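Local coordinates for TRNA nucleotidyl transferase-related protein (Thermotoga maritima, PDB 3H39) that adds the CCA sequence to the 3' ends of tRNAs, taking CTP and ATP as substrates, at the adenosine-5'-triphosphate site. Coordinates in Å, arbitrary orientation; residue numbers count along the deposited sequence, not the author numbering.

The adenosine-5'-triphosphate site. Residues 41-42, 45, 57, 128-130, 134, 174, 176-177, 180, 183-184, 187, 223. With ATP (adenosine-5'-triphosphate), chain B.
ATP, a substrate of this CCA-adding enzyme, lies in the nucleotide pocket of the protein's C-terminal portion, between the poly(A) polymerase-type head domain, which supplies Gly42, Arg45 and Asp57, and the helix 176-187, which lines the base and outer phosphates. At the adenine end, the exocyclic N6 donates to the carboxylate OD2 of Asp174 at 2.9 Å, meeting that oxygen from above the carboxylate plane. Beside it, the extended chain of Arg177 brings NE to 2.8 Å from the ring nitrogen N1. The pair reads adenine's Watson-Crick edge as donor plus acceptor, a pattern cytosine shares, consistent with CTP using the same residues. One face of the base is covered by two groups lying side by side: Asp130 CB over the six-membered ring and the Arg180 guanidinium, its chain bent at chi3 (63°), over the five-membered ring, with NH1 3.5 Å from the centroid of ring N9-C8-N7-C5-C4. Phe184 backs the opposite guanidinium face, while NE and NH1 of Arg180 converge in the guanidinium plane on Asp130 OD2, NE at 2.7 Å along the anti lone pair; this clamp fixes the guanidinium's rotation. An alanine at Arg180 would probably loosen the base and leave Asp130 poorly positioned, since the cation-pi cover, both bonds to OD2 and the NH2 salt bridge to the alpha-phosphate O2A would go.

At the ribose, the 2'-hydroxyl O2' receives Arg129 NH2 at 3.0 Å, nearly straight (168° at H), and donates to the backbone O of Asn134, a combination suited to ribonucleotides. Asp57, a magnesium ligand of this enzyme, has OD2 beside C5', where it could help hold the ion near the phosphates. Along the phosphates, Lys223 NZ forms a salt bridge with O2A. Arg45 NH1 bonds the beta-phosphate O1B at 2.7 Å and also donates to Asn134 OD1, which thereby positions it. The gamma-phosphate O2G is gripped twice: Arg183 NH1 comes tilted from its guanidinium plane at 2.7 Å, and Arg187 NH1 arrives in plane at 3.3 Å.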
loop_
_atom_site.group_PDB
_atom_site.type_symbol
_atom_site.label_atom_id
_atom_site.label_comp_id
_atom_site.label_asym_id
_atom_site.label_seq_id
_atom_site.Cartn_x
_atom_site.Cartn_y
_atom_site.Cartn_z
ATOM N N GLY A 41 -0.869 -9.132 -26.343
ATOM C CA GLY A 41 0.187 -10.131 -26.435
ATOM C C GLY A 41 0.164 -11.311 -25.470
ATOM O O GLY A 41 -0.870 -11.977 -25.243
ATOM N N GLY A 42 1.332 -11.548 -24.885
ATOM C CA GLY A 42 1.586 -12.745 -24.114
ATOM C C GLY A 42 0.628 -12.950 -22.971
ATOM O O GLY A 42 0.247 -14.078 -22.712
ATOM N N ARG A 45 -2.593 -14.290 -24.091
ATOM C CA ARG A 45 -2.400 -15.677 -24.448
ATOM C C ARG A 45 -2.347 -16.567 -23.206
ATOM O O ARG A 45 -3.052 -17.574 -23.125
ATOM C CB ARG A 45 -1.114 -15.836 -25.243
ATOM C CG ARG A 45 -0.749 -17.293 -25.441
ATOM C CD ARG A 45 0.718 -17.440 -25.684
ATOM N NE ARG A 45 1.524 -16.956 -24.575
ATOM C CZ ARG A 45 2.620 -16.221 -24.718
ATOM N NH1 ARG A 45 3.026 -15.867 -25.925
ATOM N NH2 ARG A 45 3.312 -15.846 -23.656
ATOM N N ASP A 57 1.671 -6.078 -21.300
ATOM C CA ASP A 57 1.767 -5.078 -22.362
ATOM C C ASP A 57 0.435 -4.354 -22.543
ATOM O O ASP A 57 -0.586 -4.992 -22.838
ATOM C CB ASP A 57 2.114 -5.727 -23.703
ATOM C CG ASP A 57 3.525 -6.197 -23.783
ATOM O OD1 ASP A 57 4.277 -6.054 -22.801
ATOM O OD2 ASP A 57 3.889 -6.716 -24.854
ATOM N N ARG A 128 0.133 -6.666 -37.191
ATOM C CA ARG A 128 1.569 -6.530 -37.360
ATOM C C ARG A 128 2.382 -7.536 -36.518
ATOM O O ARG A 128 3.614 -7.532 -36.530
ATOM C CB ARG A 128 1.994 -5.092 -37.045
ATOM C CG ARG A 128 1.728 -4.100 -38.158
ATOM C CD ARG A 128 2.656 -2.896 -38.020
ATOM N NE ARG A 128 2.673 -2.395 -36.648
ATOM C CZ ARG A 128 3.600 -2.706 -35.744
ATOM N NH1 ARG A 128 3.525 -2.207 -34.515
ATOM N NH2 ARG A 128 4.603 -3.511 -36.071
ATOM N N ARG A 129 1.688 -8.391 -35.780
ATOM C CA ARG A 129 2.358 -9.243 -34.821
ATOM C C ARG A 129 2.742 -10.577 -35.419
ATOM O O ARG A 129 2.619 -10.747 -36.624
ATOM C CB ARG A 129 1.498 -9.402 -33.585
ATOM C CG ARG A 129 1.628 -8.213 -32.661
ATOM C CD ARG A 129 0.465 -8.160 -31.687
ATOM N NE ARG A 129 0.313 -6.821 -31.146
ATOM C CZ ARG A 129 1.000 -6.362 -30.110
ATOM N NH1 ARG A 129 0.803 -5.115 -29.694
ATOM N NH2 ARG A 129 1.877 -7.149 -29.483
ATOM N N ASP A 130 3.309 -11.502 -34.631
ATOM C CA ASP A 130 3.861 -12.751 -35.210
ATOM C C ASP A 130 2.968 -13.994 -35.404
ATOM O O ASP A 130 2.803 -14.451 -36.535
ATOM C CB ASP A 130 5.126 -13.158 -34.445
ATOM C CG ASP A 130 4.859 -13.413 -32.974
ATOM O OD1 ASP A 130 3.691 -13.292 -32.550
ATOM O OD2 ASP A 130 5.820 -13.735 -32.242
ATOM N N ASN A 134 -0.606 -14.911 -30.282
ATOM C CA ASN A 134 0.053 -13.724 -29.704
ATOM C C ASN A 134 -0.551 -12.392 -30.223
ATOM O O ASN A 134 -0.066 -11.299 -29.938
ATOM C CB ASN A 134 1.564 -13.748 -29.965
ATOM C CG ASN A 134 2.284 -14.916 -29.281
ATOM O OD1 ASN A 134 1.811 -15.478 -28.294
ATOM N ND2 ASN A 134 3.459 -15.264 -29.806
ATOM N N ASP A 174 10.219 -10.700 -41.055
ATOM C CA ASP A 174 11.056 -10.960 -39.910
ATOM C C ASP A 174 11.389 -12.430 -39.848
ATOM O O ASP A 174 10.612 -13.197 -39.370
ATOM C CB ASP A 174 10.280 -10.581 -38.678
ATOM C CG ASP A 174 11.108 -10.524 -37.469
ATOM O OD1 ASP A 174 12.264 -10.873 -37.528
ATOM O OD2 ASP A 174 10.610 -10.148 -36.426
ATOM N N THR A 176 13.166 -13.736 -37.965
ATOM C CA THR A 176 13.392 -13.977 -36.556
ATOM C C THR A 176 12.228 -14.776 -35.949
ATOM O O THR A 176 12.385 -15.470 -34.937
ATOM C CB THR A 176 13.585 -12.626 -35.879
ATOM O OG1 THR A 176 14.855 -12.617 -35.237
ATOM C CG2 THR A 176 12.423 -12.268 -34.926
ATOM N N ARG A 177 11.071 -14.679 -36.598
ATOM C CA ARG A 177 9.900 -15.464 -36.254
ATOM C C ARG A 177 10.027 -16.941 -36.622
ATOM O O ARG A 177 9.282 -17.774 -36.106
ATOM C CB ARG A 177 8.666 -14.884 -36.940
ATOM C CG ARG A 177 8.625 -13.389 -36.889
ATOM C CD ARG A 177 7.318 -12.836 -37.363
ATOM N NE ARG A 177 7.320 -11.385 -37.209
ATOM C CZ ARG A 177 6.709 -10.538 -38.029
ATOM N NH1 ARG A 177 6.786 -9.249 -37.801
ATOM N NH2 ARG A 177 6.040 -10.974 -39.084
ATOM N N ARG A 180 11.110 -17.898 -33.408
ATOM C CA ARG A 180 10.004 -17.744 -32.466
ATOM C C ARG A 180 8.974 -18.867 -32.593
ATOM O O ARG A 180 8.588 -19.462 -31.583
ATOM C CB ARG A 180 9.373 -16.345 -32.552
ATOM C CG ARG A 180 10.237 -15.250 -31.927
ATOM C CD ARG A 180 9.700 -13.822 -32.171
ATOM N NE ARG A 180 8.400 -13.589 -31.567
ATOM C CZ ARG A 180 8.225 -13.350 -30.273
ATOM N NH1 ARG A 180 7.001 -13.160 -29.786
ATOM N NH2 ARG A 180 9.284 -13.305 -29.469
ATOM N N ARG A 183 10.179 -22.064 -30.842
ATOM C CA ARG A 183 10.185 -21.909 -29.401
ATOM C C ARG A 183 8.794 -22.064 -28.787
ATOM O O ARG A 183 8.643 -22.741 -27.779
ATOM C CB ARG A 183 10.763 -20.543 -29.033
ATOM C CG ARG A 183 10.921 -20.354 -27.550
ATOM C CD ARG A 183 11.675 -19.108 -27.220
ATOM N NE ARG A 183 10.774 -17.993 -26.983
ATOM C CZ ARG A 183 11.013 -16.771 -27.427
ATOM N NH1 ARG A 183 10.162 -15.787 -27.184
ATOM N NH2 ARG A 183 12.106 -16.547 -28.138
ATOM N N PHE A 184 7.783 -21.419 -29.372
ATOM C CA PHE A 184 6.424 -21.465 -28.821
ATOM C C PHE A 184 5.762 -22.804 -29.057
ATOM O O PHE A 184 5.111 -23.335 -28.171
ATOM C CB PHE A 184 5.530 -20.366 -29.401
ATOM C CG PHE A 184 5.868 -19.005 -28.929
ATOM C CD1 PHE A 184 6.085 -17.982 -29.831
ATOM C CD2 PHE A 184 5.988 -18.741 -27.578
ATOM C CE1 PHE A 184 6.415 -16.719 -29.390
ATOM C CE2 PHE A 184 6.315 -17.491 -27.140
ATOM C CZ PHE A 184 6.523 -16.478 -28.042
ATOM N N ARG A 187 7.268 -24.946 -26.413
ATOM C CA ARG A 187 6.873 -24.606 -25.073
ATOM C C ARG A 187 5.547 -25.180 -24.687
ATOM O O ARG A 187 5.402 -25.785 -23.655
ATOM C CB ARG A 187 6.730 -23.120 -24.957
ATOM C CG ARG A 187 6.128 -22.756 -23.689
ATOM C CD ARG A 187 5.806 -21.348 -23.646
ATOM N NE ARG A 187 6.961 -20.554 -23.925
ATOM C CZ ARG A 187 7.008 -19.250 -23.795
ATOM N NH1 ARG A 187 8.107 -18.619 -24.071
ATOM N NH2 ARG A 187 5.973 -18.591 -23.380
ATOM N N LYS A 223 17.000 -16.673 -25.950
ATOM C CA LYS A 223 15.648 -16.809 -25.440
ATOM C C LYS A 223 15.182 -18.268 -25.513
ATOM O O LYS A 223 14.429 -18.718 -24.645
ATOM C CB LYS A 223 14.707 -15.865 -26.226
ATOM C CG LYS A 223 13.503 -15.368 -25.466
ATOM C CD LYS A 223 13.796 -14.092 -24.657
ATOM C CE LYS A 223 13.342 -12.808 -25.377
ATOM N NZ LYS A 223 11.855 -12.771 -25.635
HETATM P PG ATP B . 7.764 -14.641 -24.202
HETATM O O1G ATP B . 6.658 -15.313 -23.446
HETATM O O2G ATP B . 8.803 -15.499 -24.882
HETATM O O3G ATP B . 8.342 -13.485 -23.427
HETATM P PB ATP B . 5.837 -12.988 -25.318
HETATM O O1B ATP B . 4.550 -13.598 -25.797
HETATM O O2B ATP B . 5.925 -12.317 -23.961
HETATM O O3B ATP B . 7.026 -14.043 -25.486
HETATM P PA ATP B . 7.509 -10.894 -26.189
HETATM O O1A ATP B . 7.447 -10.434 -24.759
HETATM O O2A ATP B . 8.784 -11.496 -26.724
HETATM O O3A ATP B . 6.352 -11.981 -26.438
HETATM O "O5'" ATP B . 6.782 -9.786 -27.103
HETATM C "C5'" ATP B . 5.428 -9.525 -26.711
HETATM C "C4'" ATP B . 4.436 -9.518 -27.852
HETATM O "O4'" ATP B . 5.079 -8.854 -28.919
HETATM C "C3'" ATP B . 4.086 -10.878 -28.429
HETATM O "O3'" ATP B . 2.973 -11.472 -27.764
HETATM C "C2'" ATP B . 3.812 -10.576 -29.895
HETATM O "O2'" ATP B . 2.497 -10.067 -30.074
HETATM C "C1'" ATP B . 4.699 -9.396 -30.174
HETATM N N9 ATP B . 5.988 -9.741 -30.781
HETATM C C8 ATP B . 7.139 -9.898 -30.107
HETATM N N7 ATP B . 8.157 -10.174 -30.974
HETATM C C5 ATP B . 7.659 -10.192 -32.228
HETATM C C6 ATP B . 8.171 -10.434 -33.593
HETATM N N6 ATP B . 9.453 -10.720 -33.850
HETATM N N1 ATP B . 7.297 -10.362 -34.606
HETATM C C2 ATP B . 5.989 -10.086 -34.403
HETATM N N3 ATP B . 5.440 -9.875 -33.197
HETATM C C4 ATP B . 6.219 -9.898 -32.088
#